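PDB 2G80: enolase-phosphatase E1 from Saccharomyces cerevisiae, which probably enolises a diketo-methylthiopentyl phosphate and then removes its phosphate to give acireductone, a magnesium-dependent double step of methionine salvage. Local coordinates for residues Tyr31-Ile45 with Ile200-Asp212. Sequence-based numbering, arbitrary orientation.
Sequences YSTYLLDIEGTVCPI and IGAKASEVLFLSD. With MG (magnesium ion), chain E.
The magnesium site of this HAD-superfamily phosphatase shows how two neighbouring parallel strands can carry acidic residues to a single ion: one brings Asp37, the other Asp212, and their carboxylates lie nearly coplanar, planes 12° apart. Asp37 OD2 and Asp212 OD1 lie 2.8 Å from each other; both oxygens bind the same ion, 2.2 Å from Asp37 OD2, which accounts for their closeness. Glu39 binds through its backbone O instead, 2.1 Å from the magnesium, and three waters complete six ligands. Thr41 OG1 donates to Asp37 OD2 on its anti side, somewhat out of the carboxylate plane, while Lys187 forms a salt bridge with Asp37 OD1. The torsion of Asp212, with CG held between backbone N and carbonyl carbon (chi1 58°), turns OD1 back to the metal. Behind the site lies the central parallel sheet of the Rossmann-like HAD core, in which 33-36 runs between 140-143 and 207-211. Its backbone bonds alternate from Thr33 N to Glu206 O through to Asp37 N, which meets Leu210 O at 2.9 Å. On one face of the sheet, Leu35 CD2 packs 3.5 Å from Phe209 CD1, and helices 190-200 and 214-221 flank the pair; on this face too, Thr33 CG2 and Ile200 CG2 meet tip to tip. On the other, Leu36 and Leu210 lie side by side, and Leu208 CD2 touches the edge of the Tyr34 ring. Toward the N-terminal end of the strands, Leu208 CB sits over the centre of the Tyr31 ring in a CH-pi contact, 3.8 Å from the centroid; in-plane at the ring's edge are Glu206 O and Tyr34 OH, the latter hydrogen-bonded to Asp29. An alanine in place of Tyr31 would lose this ring and is likely to leave Leu208 CB without its aromatic cover.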
# COMPACT_ATOMS: atom_id res chain seq x y z
N TYR A 31 -10.70 -0.83 -21.24
CA TYR A 31 -9.33 -0.31 -21.02
C TYR A 31 -8.24 -1.36 -21.24
O TYR A 31 -8.43 -2.54 -20.94
CB TYR A 31 -9.24 0.27 -19.60
CG TYR A 31 -10.24 1.39 -19.36
CD1 TYR A 31 -10.00 2.68 -19.84
CD2 TYR A 31 -11.46 1.14 -18.70
CE1 TYR A 31 -10.93 3.72 -19.66
CE2 TYR A 31 -12.41 2.18 -18.51
CZ TYR A 31 -12.13 3.46 -18.99
OH TYR A 31 -13.04 4.50 -18.83
N SER A 32 -7.09 -0.95 -21.78
CA SER A 32 -5.97 -1.89 -21.89
C SER A 32 -5.33 -2.10 -20.50
O SER A 32 -4.86 -3.18 -20.21
CB SER A 32 -4.90 -1.44 -22.90
OG SER A 32 -4.05 -0.40 -22.43
N THR A 33 -5.36 -1.05 -19.66
CA THR A 33 -4.62 -1.01 -18.42
C THR A 33 -5.39 -0.38 -17.27
O THR A 33 -6.20 0.51 -17.46
CB THR A 33 -3.33 -0.22 -18.67
OG1 THR A 33 -2.67 -0.79 -19.80
CG2 THR A 33 -2.38 -0.23 -17.47
N TYR A 34 -5.10 -0.90 -16.08
CA TYR A 34 -5.68 -0.47 -14.83
C TYR A 34 -4.58 -0.14 -13.83
O TYR A 34 -3.61 -0.90 -13.67
CB TYR A 34 -6.58 -1.57 -14.27
CG TYR A 34 -7.77 -1.84 -15.16
CD1 TYR A 34 -7.70 -2.81 -16.18
CD2 TYR A 34 -8.95 -1.08 -15.04
CE1 TYR A 34 -8.80 -3.04 -17.05
CE2 TYR A 34 -10.07 -1.32 -15.88
CZ TYR A 34 -9.99 -2.30 -16.87
OH TYR A 34 -11.08 -2.53 -17.66
N LEU A 35 -4.75 1.00 -13.17
CA LEU A 35 -3.86 1.52 -12.16
C LEU A 35 -4.69 1.57 -10.89
O LEU A 35 -5.78 2.17 -10.85
CB LEU A 35 -3.38 2.92 -12.55
CG LEU A 35 -2.36 3.58 -11.62
CD1 LEU A 35 -1.03 2.78 -11.64
CD2 LEU A 35 -2.14 5.03 -12.06
N LEU A 36 -4.19 0.96 -9.83
CA LEU A 36 -4.96 0.86 -8.59
C LEU A 36 -4.25 1.45 -7.40
O LEU A 36 -3.08 1.17 -7.17
CB LEU A 36 -5.25 -0.60 -8.26
CG LEU A 36 -5.96 -1.45 -9.32
CD1 LEU A 36 -6.09 -2.90 -8.79
CD2 LEU A 36 -7.30 -0.91 -9.65
N ASP A 37 -4.97 2.30 -6.68
CA ASP A 37 -4.59 2.73 -5.35
C ASP A 37 -4.79 1.49 -4.42
O ASP A 37 -5.55 0.57 -4.79
CB ASP A 37 -5.50 3.86 -4.90
CG ASP A 37 -5.24 4.28 -3.46
OD1 ASP A 37 -4.05 4.38 -3.06
OD2 ASP A 37 -6.24 4.49 -2.74
N ILE A 38 -4.10 1.46 -3.27
CA ILE A 38 -4.27 0.36 -2.29
C ILE A 38 -5.33 0.66 -1.23
O ILE A 38 -6.40 0.05 -1.24
CB ILE A 38 -2.93 -0.06 -1.58
CG1 ILE A 38 -1.96 -0.62 -2.64
CG2 ILE A 38 -3.21 -1.18 -0.49
CD1 ILE A 38 -0.59 -0.97 -2.16
N GLU A 39 -5.01 1.61 -0.35
CA GLU A 39 -5.77 1.86 0.89
C GLU A 39 -7.09 2.52 0.60
O GLU A 39 -7.11 3.56 -0.01
CB GLU A 39 -4.94 2.67 1.90
CG GLU A 39 -3.52 2.07 2.22
CD GLU A 39 -2.33 2.57 1.31
OE1 GLU A 39 -2.52 2.96 0.11
OE2 GLU A 39 -1.18 2.55 1.82
N GLY A 40 -8.20 1.93 1.04
CA GLY A 40 -9.55 2.45 0.72
C GLY A 40 -10.03 2.10 -0.69
O GLY A 40 -11.15 2.46 -1.09
N THR A 41 -9.20 1.37 -1.46
CA THR A 41 -9.51 0.99 -2.83
C THR A 41 -9.55 -0.54 -2.98
O THR A 41 -10.57 -1.07 -3.35
CB THR A 41 -8.51 1.67 -3.78
OG1 THR A 41 -8.61 3.08 -3.59
CG2 THR A 41 -8.81 1.35 -5.23
N VAL A 42 -8.44 -1.23 -2.74
CA VAL A 42 -8.39 -2.71 -2.76
C VAL A 42 -8.30 -3.32 -1.34
O VAL A 42 -8.61 -4.51 -1.17
CB VAL A 42 -7.27 -3.28 -3.73
CG1 VAL A 42 -7.38 -2.66 -5.13
CG2 VAL A 42 -5.90 -3.12 -3.20
N CYS A 43 -7.89 -2.51 -0.35
CA CYS A 43 -7.73 -2.95 1.05
C CYS A 43 -8.48 -1.96 1.97
O CYS A 43 -8.50 -0.74 1.68
CB CYS A 43 -6.23 -2.97 1.40
SG CYS A 43 -5.77 -3.67 3.02
N PRO A 44 -9.12 -2.48 3.06
CA PRO A 44 -9.74 -1.59 4.03
C PRO A 44 -8.73 -0.60 4.59
O PRO A 44 -7.60 -0.95 4.93
CB PRO A 44 -10.17 -2.52 5.17
CG PRO A 44 -10.32 -3.82 4.55
CD PRO A 44 -9.44 -3.88 3.38
N ILE A 45 -9.18 0.63 4.70
CA ILE A 45 -8.38 1.72 5.22
C ILE A 45 -8.01 1.44 6.71
O ILE A 45 -6.97 1.86 7.17
CB ILE A 45 -9.15 3.06 4.93
CG1 ILE A 45 -8.23 4.26 4.79
CG2 ILE A 45 -10.28 3.28 5.92
CD1 ILE A 45 -8.93 5.40 4.05
N ILE A 200 4.57 2.59 -17.96
CA ILE A 200 3.51 1.66 -18.40
C ILE A 200 3.59 1.43 -19.94
O ILE A 200 3.47 0.31 -20.40
CB ILE A 200 2.08 2.15 -17.90
CG1 ILE A 200 1.88 1.75 -16.44
CG2 ILE A 200 0.92 1.58 -18.70
CD1 ILE A 200 0.50 2.18 -15.87
N GLY A 201 3.83 2.49 -20.71
CA GLY A 201 3.82 2.40 -22.16
C GLY A 201 2.38 2.12 -22.56
O GLY A 201 2.03 1.00 -22.96
N ALA A 202 1.53 3.10 -22.29
CA ALA A 202 0.11 3.02 -22.66
C ALA A 202 -0.40 4.42 -22.91
O ALA A 202 0.07 5.37 -22.28
CB ALA A 202 -0.70 2.35 -21.57
N LYS A 203 -1.32 4.55 -23.86
CA LYS A 203 -1.96 5.83 -24.16
C LYS A 203 -2.81 6.13 -22.94
O LYS A 203 -3.46 5.21 -22.44
CB LYS A 203 -2.86 5.75 -25.40
CG LYS A 203 -2.14 5.49 -26.71
N ALA A 204 -2.77 7.37 -22.44
CA ALA A 204 -3.58 7.80 -21.28
C ALA A 204 -5.06 7.38 -21.35
O ALA A 204 -5.61 6.90 -20.37
CB ALA A 204 -3.49 9.27 -21.08
N SER A 205 -5.65 7.53 -22.53
CA SER A 205 -7.06 7.14 -22.79
C SER A 205 -7.35 5.64 -22.57
O SER A 205 -8.46 5.30 -22.24
CB SER A 205 -7.47 7.56 -24.21
OG SER A 205 -6.56 7.01 -25.14
N GLU A 206 -6.32 4.79 -22.70
CA GLU A 206 -6.42 3.35 -22.44
C GLU A 206 -6.24 2.95 -20.96
O GLU A 206 -6.32 1.75 -20.65
CB GLU A 206 -5.37 2.58 -23.25
CG GLU A 206 -5.47 2.67 -24.77
CD GLU A 206 -4.23 2.08 -25.49
OE1 GLU A 206 -3.17 1.81 -24.83
OE2 GLU A 206 -4.30 1.92 -26.73
N VAL A 207 -5.99 3.91 -20.05
CA VAL A 207 -5.75 3.62 -18.62
C VAL A 207 -6.95 4.05 -17.77
O VAL A 207 -7.47 5.14 -17.98
CB VAL A 207 -4.45 4.30 -18.09
CG1 VAL A 207 -4.13 3.85 -16.64
CG2 VAL A 207 -3.25 3.97 -19.00
N LEU A 208 -7.43 3.18 -16.87
CA LEU A 208 -8.40 3.57 -15.82
C LEU A 208 -7.67 3.56 -14.45
O LEU A 208 -7.10 2.53 -14.06
CB LEU A 208 -9.61 2.64 -15.75
CG LEU A 208 -10.69 2.97 -14.69
CD1 LEU A 208 -11.31 4.32 -14.94
CD2 LEU A 208 -11.79 1.88 -14.66
N PHE A 209 -7.72 4.69 -13.74
CA PHE A 209 -7.14 4.83 -12.40
C PHE A 209 -8.28 4.84 -11.35
O PHE A 209 -9.20 5.66 -11.43
CB PHE A 209 -6.28 6.09 -12.33
CG PHE A 209 -5.73 6.41 -10.96
CD1 PHE A 209 -5.11 5.44 -10.17
CD2 PHE A 209 -5.75 7.73 -10.49
CE1 PHE A 209 -4.57 5.76 -8.93
CE2 PHE A 209 -5.22 8.06 -9.24
CZ PHE A 209 -4.62 7.09 -8.47
N LEU A 210 -8.19 3.91 -10.39
CA LEU A 210 -9.15 3.75 -9.32
C LEU A 210 -8.51 4.13 -7.98
O LEU A 210 -7.45 3.59 -7.59
CB LEU A 210 -9.68 2.33 -9.27
CG LEU A 210 -10.39 1.84 -10.55
CD1 LEU A 210 -10.41 0.31 -10.61
CD2 LEU A 210 -11.77 2.46 -10.73
N SER A 211 -9.16 5.05 -7.28
CA SER A 211 -8.69 5.54 -6.00
C SER A 211 -9.86 6.10 -5.22
O SER A 211 -10.87 6.45 -5.81
CB SER A 211 -7.60 6.60 -6.23
OG SER A 211 -7.23 7.29 -5.02
N ASP A 212 -9.75 6.09 -3.89
CA ASP A 212 -10.72 6.71 -2.99
C ASP A 212 -10.46 8.21 -2.78
O ASP A 212 -11.32 8.88 -2.22
CB ASP A 212 -10.80 6.01 -1.62
CG ASP A 212 -9.47 5.97 -0.90
OD1 ASP A 212 -8.45 5.80 -1.60
OD2 ASP A 212 -9.46 6.08 0.35
MG MG E . -6.48 5.44 -0.82
O HOH W 1 -4.55 5.16 -0.45
O HOH W 2 -6.87 6.35 0.88
O HOH W 3 -5.85 7.12 -1.86